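PDB 1TWU: uncharacterized protein YycE from Bacillus subtilis, which is of unknown function but belongs to the vicinal oxygen chelate superfamily and may act as a glyoxalase or a fosfomycin resistance protein. Local coordinates for the interface of chains A and B. Numbering follows the deposited sequence. Chains: chain A/B, Hypothetical protein yycE.

Contact 1: the interface of chains A and B. Residues chain A 78, 109-112; chain B 45, 47.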
loop_
_atom_site.group_PDB
_atom_site.type_symbol
_atom_site.label_atom_id
_atom_site.label_comp_id
_atom_site.label_asym_id
_atom_site.label_seq_id
_atom_site.Cartn_x
_atom_site.Cartn_y
_atom_site.Cartn_z
ATOM N N ASP A 78 7.038 8.365 -7.624
ATOM C CA ASP A 78 7.319 6.942 -7.777
ATOM C C ASP A 78 6.572 6.078 -6.757
ATOM O O ASP A 78 6.770 4.863 -6.695
ATOM C CB ASP A 78 8.821 6.669 -7.655
ATOM C CG ASP A 78 9.610 7.173 -8.848
ATOM O OD1 ASP A 78 9.024 7.296 -9.943
ATOM O OD2 ASP A 78 10.825 7.422 -8.694
ATOM N N GLU A 109 6.487 8.882 -13.962
ATOM C CA GLU A 109 7.919 9.141 -13.902
ATOM C C GLU A 109 8.616 8.166 -14.830
ATOM O O GLU A 109 9.382 8.559 -15.719
ATOM C CB GLU A 109 8.433 8.950 -12.477
ATOM C CG GLU A 109 8.245 10.166 -11.609
ATOM C CD GLU A 109 9.094 11.336 -12.068
ATOM O OE1 GLU A 109 10.333 11.273 -11.907
ATOM O OE2 GLU A 109 8.519 12.314 -12.594
ATOM N N ASN A 110 8.335 6.886 -14.610
ATOM C CA ASN A 110 8.903 5.814 -15.414
ATOM C C ASN A 110 8.086 5.720 -16.703
ATOM O O ASN A 110 6.889 5.419 -16.668
ATOM C CB ASN A 110 8.812 4.494 -14.651
ATOM C CG ASN A 110 9.770 3.454 -15.178
ATOM O OD1 ASN A 110 9.924 3.286 -16.390
ATOM N ND2 ASN A 110 10.418 2.740 -14.265
ATOM N N PRO A 111 8.720 5.979 -17.858
ATOM C CA PRO A 111 8.011 5.913 -19.142
ATOM C C PRO A 111 7.356 4.546 -19.351
ATOM O O PRO A 111 6.514 4.369 -20.234
ATOM C CB PRO A 111 9.115 6.204 -20.156
ATOM C CG PRO A 111 10.331 5.644 -19.485
ATOM C CD PRO A 111 10.170 6.130 -18.067
ATOM N N TYR A 112 7.757 3.591 -18.517
ATOM C CA TYR A 112 7.234 2.233 -18.563
ATOM C C TYR A 112 5.725 2.210 -18.333
ATOM O O TYR A 112 4.978 1.648 -19.137
ATOM C CB TYR A 112 7.923 1.370 -17.501
ATOM C CG TYR A 112 7.276 0.020 -17.314
ATOM C CD1 TYR A 112 7.446 -0.995 -18.255
ATOM C CD2 TYR A 112 6.448 -0.224 -16.222
ATOM C CE1 TYR A 112 6.801 -2.224 -18.112
ATOM C CE2 TYR A 112 5.796 -1.445 -16.069
ATOM C CZ TYR A 112 5.974 -2.440 -17.017
ATOM O OH TYR A 112 5.317 -3.639 -16.865
ATOM N N ASN B 45 15.357 1.412 -17.990
ATOM C CA ASN B 45 15.101 2.847 -18.025
ATOM C C ASN B 45 15.814 3.524 -16.855
ATOM O O ASN B 45 15.328 4.517 -16.302
ATOM C CB ASN B 45 13.594 3.147 -17.971
ATOM C CG ASN B 45 12.850 2.637 -19.199
ATOM O OD1 ASN B 45 13.377 2.663 -20.315
ATOM N ND2 ASN B 45 11.613 2.184 -19.001
ATOM N N TYR B 47 16.328 2.192 -13.971
ATOM C CA TYR B 47 15.803 1.694 -12.708
ATOM C C TYR B 47 16.131 0.232 -12.435
ATOM O O TYR B 47 16.328 -0.574 -13.345
ATOM C CB TYR B 47 14.284 1.834 -12.671
ATOM C CG TYR B 47 13.743 3.233 -12.495
ATOM C CD1 TYR B 47 13.614 3.800 -11.226
ATOM C CD2 TYR B 47 13.268 3.952 -13.589
ATOM C CE1 TYR B 47 13.009 5.044 -11.049
ATOM C CE2 TYR B 47 12.664 5.194 -13.426
ATOM C CZ TYR B 47 12.532 5.734 -12.156
ATOM O OH TYR B 47 11.892 6.945 -12.002
#
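B:Tyr47 lays its ring alongside the side-chain amide of A:Asn110, and the pair shows how a flat amide can lie along the rim of an aromatic ring, nearly parallel to it. The two planes are 17° apart, and the side chains run past each other in opposite directions. The amide nitrogen ND2 of A:Asn110 lies 3.2 Å from CD2 of B:Tyr47 and the amide carbon CG 3.8 Å from CE2, which places the amide above and beyond the CD2-CE2 edge of the ring. A:Asn110 has CG anti to its backbone N (chi1 -160°), a turn that carries the amide toward chain B. Its oxygen OD1 accepts two bonds. The amide ND2 of B:Asn45 donates across the interface to OD1 of A:Asn110 at 3.3 Å, a long bond in the carbonyl plane of the acceptor but tilted from the donor's own amide plane, with the two amides steeply crossed at 69°. From its own chain the backbone N of A:Tyr112 donates to the same OD1 of A:Asn110 at 3.1 Å, which probably sets which end of the amide faces B:Asn45. The ring of A:Pro111 meets that same asparagine tip to tip. At the far end of B:Tyr47 the phenol OH points at the carboxylate of A:Asp78, 3.5 Å from OD2, a polar approach rather than a firm bond. In the fold, A:Asn110 immediately precedes the short helix 111-114 and caps its first turn, while B:Asn45 lies in the turn leading into strand 47-53, which B:Tyr47 begins.

Contact 2: the interface of chains A and B. Residues chain A 11-12, 14, 38, 57, 60; chain B 84, 134-137.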
loop_
_atom_site.group_PDB
_atom_site.type_symbol
_atom_site.label_atom_id
_atom_site.label_comp_id
_atom_site.label_asym_id
_atom_site.label_seq_id
_atom_site.Cartn_x
_atom_site.Cartn_y
_atom_site.Cartn_z
ATOM N N ALA A 11 -4.393 -12.681 8.774
ATOM C CA ALA A 11 -5.838 -12.725 8.632
ATOM C C ALA A 11 -6.286 -11.645 7.643
ATOM O O ALA A 11 -7.196 -11.850 6.835
ATOM C CB ALA A 11 -6.496 -12.493 9.987
ATOM N N GLN A 12 -5.610 -10.505 7.686
ATOM C CA GLN A 12 -5.973 -9.381 6.839
ATOM C C GLN A 12 -4.757 -8.499 6.612
ATOM O O GLN A 12 -3.754 -8.636 7.306
ATOM C CB GLN A 12 -7.040 -8.566 7.560
ATOM C CG GLN A 12 -8.250 -8.230 6.758
ATOM C CD GLN A 12 -9.340 -7.635 7.621
ATOM O OE1 GLN A 12 -9.150 -6.597 8.268
ATOM N NE2 GLN A 12 -10.494 -8.291 7.642
ATOM N N ARG A 14 -3.807 -4.279 5.713
ATOM C CA ARG A 14 -4.278 -2.913 5.575
ATOM C C ARG A 14 -3.170 -1.929 5.214
ATOM O O ARG A 14 -2.068 -1.984 5.765
ATOM C CB ARG A 14 -4.939 -2.456 6.883
ATOM C CG ARG A 14 -5.294 -0.969 6.913
ATOM C CD ARG A 14 -5.846 -0.527 8.257
ATOM N NE ARG A 14 -7.168 -1.094 8.520
ATOM C CZ ARG A 14 -7.874 -0.891 9.632
ATOM N NH1 ARG A 14 -7.392 -0.128 10.602
ATOM N NH2 ARG A 14 -9.067 -1.454 9.773
ATOM N N ILE A 38 -16.035 -0.468 3.899
ATOM C CA ILE A 38 -16.181 -1.617 4.784
ATOM C C ILE A 38 -15.992 -1.282 6.253
ATOM O O ILE A 38 -15.997 -2.171 7.100
ATOM C CB ILE A 38 -15.186 -2.741 4.400
ATOM C CG1 ILE A 38 -13.744 -2.263 4.595
ATOM C CG2 ILE A 38 -15.420 -3.157 2.953
ATOM C CD1 ILE A 38 -12.702 -3.326 4.361
ATOM N N ALA A 57 -12.364 -7.043 2.540
ATOM C CA ALA A 57 -11.673 -6.772 3.791
ATOM C C ALA A 57 -10.290 -7.413 3.893
ATOM O O ALA A 57 -9.413 -6.876 4.573
ATOM C CB ALA A 57 -12.535 -7.214 4.961
ATOM N N HIS A 60 -7.450 -4.151 2.283
ATOM C CA HIS A 60 -8.189 -2.903 2.201
ATOM C C HIS A 60 -7.325 -1.690 2.508
ATOM O O HIS A 60 -6.178 -1.811 2.955
ATOM C CB HIS A 60 -9.404 -2.921 3.143
ATOM C CG HIS A 60 -9.052 -3.022 4.597
ATOM N ND1 HIS A 60 -8.916 -4.228 5.251
ATOM C CD2 HIS A 60 -8.787 -2.064 5.517
ATOM C CE1 HIS A 60 -8.581 -4.008 6.510
ATOM N NE2 HIS A 60 -8.497 -2.703 6.698
ATOM N N TYR B 84 -2.422 -8.278 10.121
ATOM C CA TYR B 84 -3.264 -8.778 11.212
ATOM C C TYR B 84 -2.850 -10.219 11.493
ATOM O O TYR B 84 -3.183 -11.127 10.734
ATOM C CB TYR B 84 -4.743 -8.706 10.818
ATOM C CG TYR B 84 -5.276 -7.296 10.857
ATOM C CD1 TYR B 84 -5.616 -6.697 12.068
ATOM C CD2 TYR B 84 -5.356 -6.527 9.695
ATOM C CE1 TYR B 84 -6.018 -5.363 12.127
ATOM C CE2 TYR B 84 -5.753 -5.188 9.740
ATOM C CZ TYR B 84 -6.081 -4.613 10.959
ATOM O OH TYR B 84 -6.459 -3.290 11.018
ATOM N N LYS B 134 -7.982 -10.166 13.990
ATOM C CA LYS B 134 -8.360 -10.723 12.705
ATOM C C LYS B 134 -8.748 -9.625 11.718
ATOM O O LYS B 134 -9.095 -9.908 10.570
ATOM C CB LYS B 134 -9.517 -11.712 12.886
ATOM C CG LYS B 134 -9.175 -12.924 13.753
ATOM C CD LYS B 134 -10.279 -13.983 13.716
ATOM C CE LYS B 134 -11.549 -13.533 14.437
ATOM N NZ LYS B 134 -11.372 -13.436 15.923
ATOM N N GLY B 135 -8.683 -8.376 12.171
ATOM C CA GLY B 135 -9.021 -7.252 11.314
ATOM C C GLY B 135 -10.449 -6.770 11.481
ATOM O O GLY B 135 -11.017 -6.859 12.570
ATOM N N ILE B 136 -11.030 -6.235 10.411
ATOM C CA ILE B 136 -12.409 -5.764 10.466
ATOM C C ILE B 136 -13.293 -6.757 9.721
ATOM O O ILE B 136 -12.846 -7.400 8.771
ATOM C CB ILE B 136 -12.569 -4.342 9.847
ATOM C CG1 ILE B 136 -12.127 -4.332 8.387
ATOM C CG2 ILE B 136 -11.755 -3.328 10.643
ATOM C CD1 ILE B 136 -12.186 -2.950 7.764
ATOM N N SER B 137 -14.538 -6.892 10.170
ATOM C CA SER B 137 -15.485 -7.818 9.557
ATOM C C SER B 137 -15.948 -7.319 8.195
ATOM O O SER B 137 -16.140 -8.104 7.258
ATOM C CB SER B 137 -16.705 -7.995 10.461
ATOM O OG SER B 137 -17.454 -6.794 10.540
#
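The phenol oxygen of B:Tyr84 sits over the centre of the A:Arg14 guanidinium, and the ring stands steeply to that group at 76°. It is an approach to the face, from which the in-plane N-H groups point away. At the guanidinium edge, in its plane, NE of A:Arg14 donates to NE2 of A:His60 at 2.8 Å in an almost straight bond. The opposite ring nitrogen, ND1, gives its hydrogen to the backbone O of A:Ala57, and both nitrogens of the imidazole are therefore engaged within chain A. This second shell fixes the ring's rotation and offers one face to B:Ile136, whose CD1 lies 4.0 Å from the ring centroid, offset toward the rim. The same methyl, CD1 of B:Ile136, packs tightly on CD1 of A:Ile38 at 3.5 Å. B:Ile136 reaches both with CG1 between its backbone N and carbonyl carbon (chi1 59°). The B:Tyr84 ring has CA of B:Gly135, from its own chain, over one face, and the backbone of A:Gln12 at its edge.

A:Gln12 illustrates how one primary amide can read a peptide backbone. Extended beyond CG, it brings OE1 to the backbone N of B:Ile136 and NE2 to the carbonyl O of the same residue, pairing with that residue much as a neighbouring strand would. Its own backbone forms an antiparallel bridge with B:Tyr84: the N of B:Tyr84 donates to the O of A:Gln12, and the N of A:Ala11 to the O of B:Tyr84. The start of strand 12-18 of chain A thus meets the end of strand 80-84 of chain B. The bond from NE2 of A:Gln12 to O of B:Ile136, 2.8 Å long, stays in the amide plane and falls on a carbonyl lone pair.

Contact 1 and contact 2 have centres about 32 Å apart and share no residue, yet both belong to one two-fold interface, so each recurs with the chains exchanged. The elements differ: contact 1 joins the start of helix 111-114 to the start of strand 47-53, whereas contact 2 pairs strands 12-18 and 80-84 and adds the C-terminal tail beyond strand 127-131. A:Asp78, just ahead of strand 80-84, leads into the strand whose end serves the twin of contact 2. Such spread-out contacts, with strand pairing across chains, suggest a genuine dimer, as is common among vicinal oxygen chelate proteins.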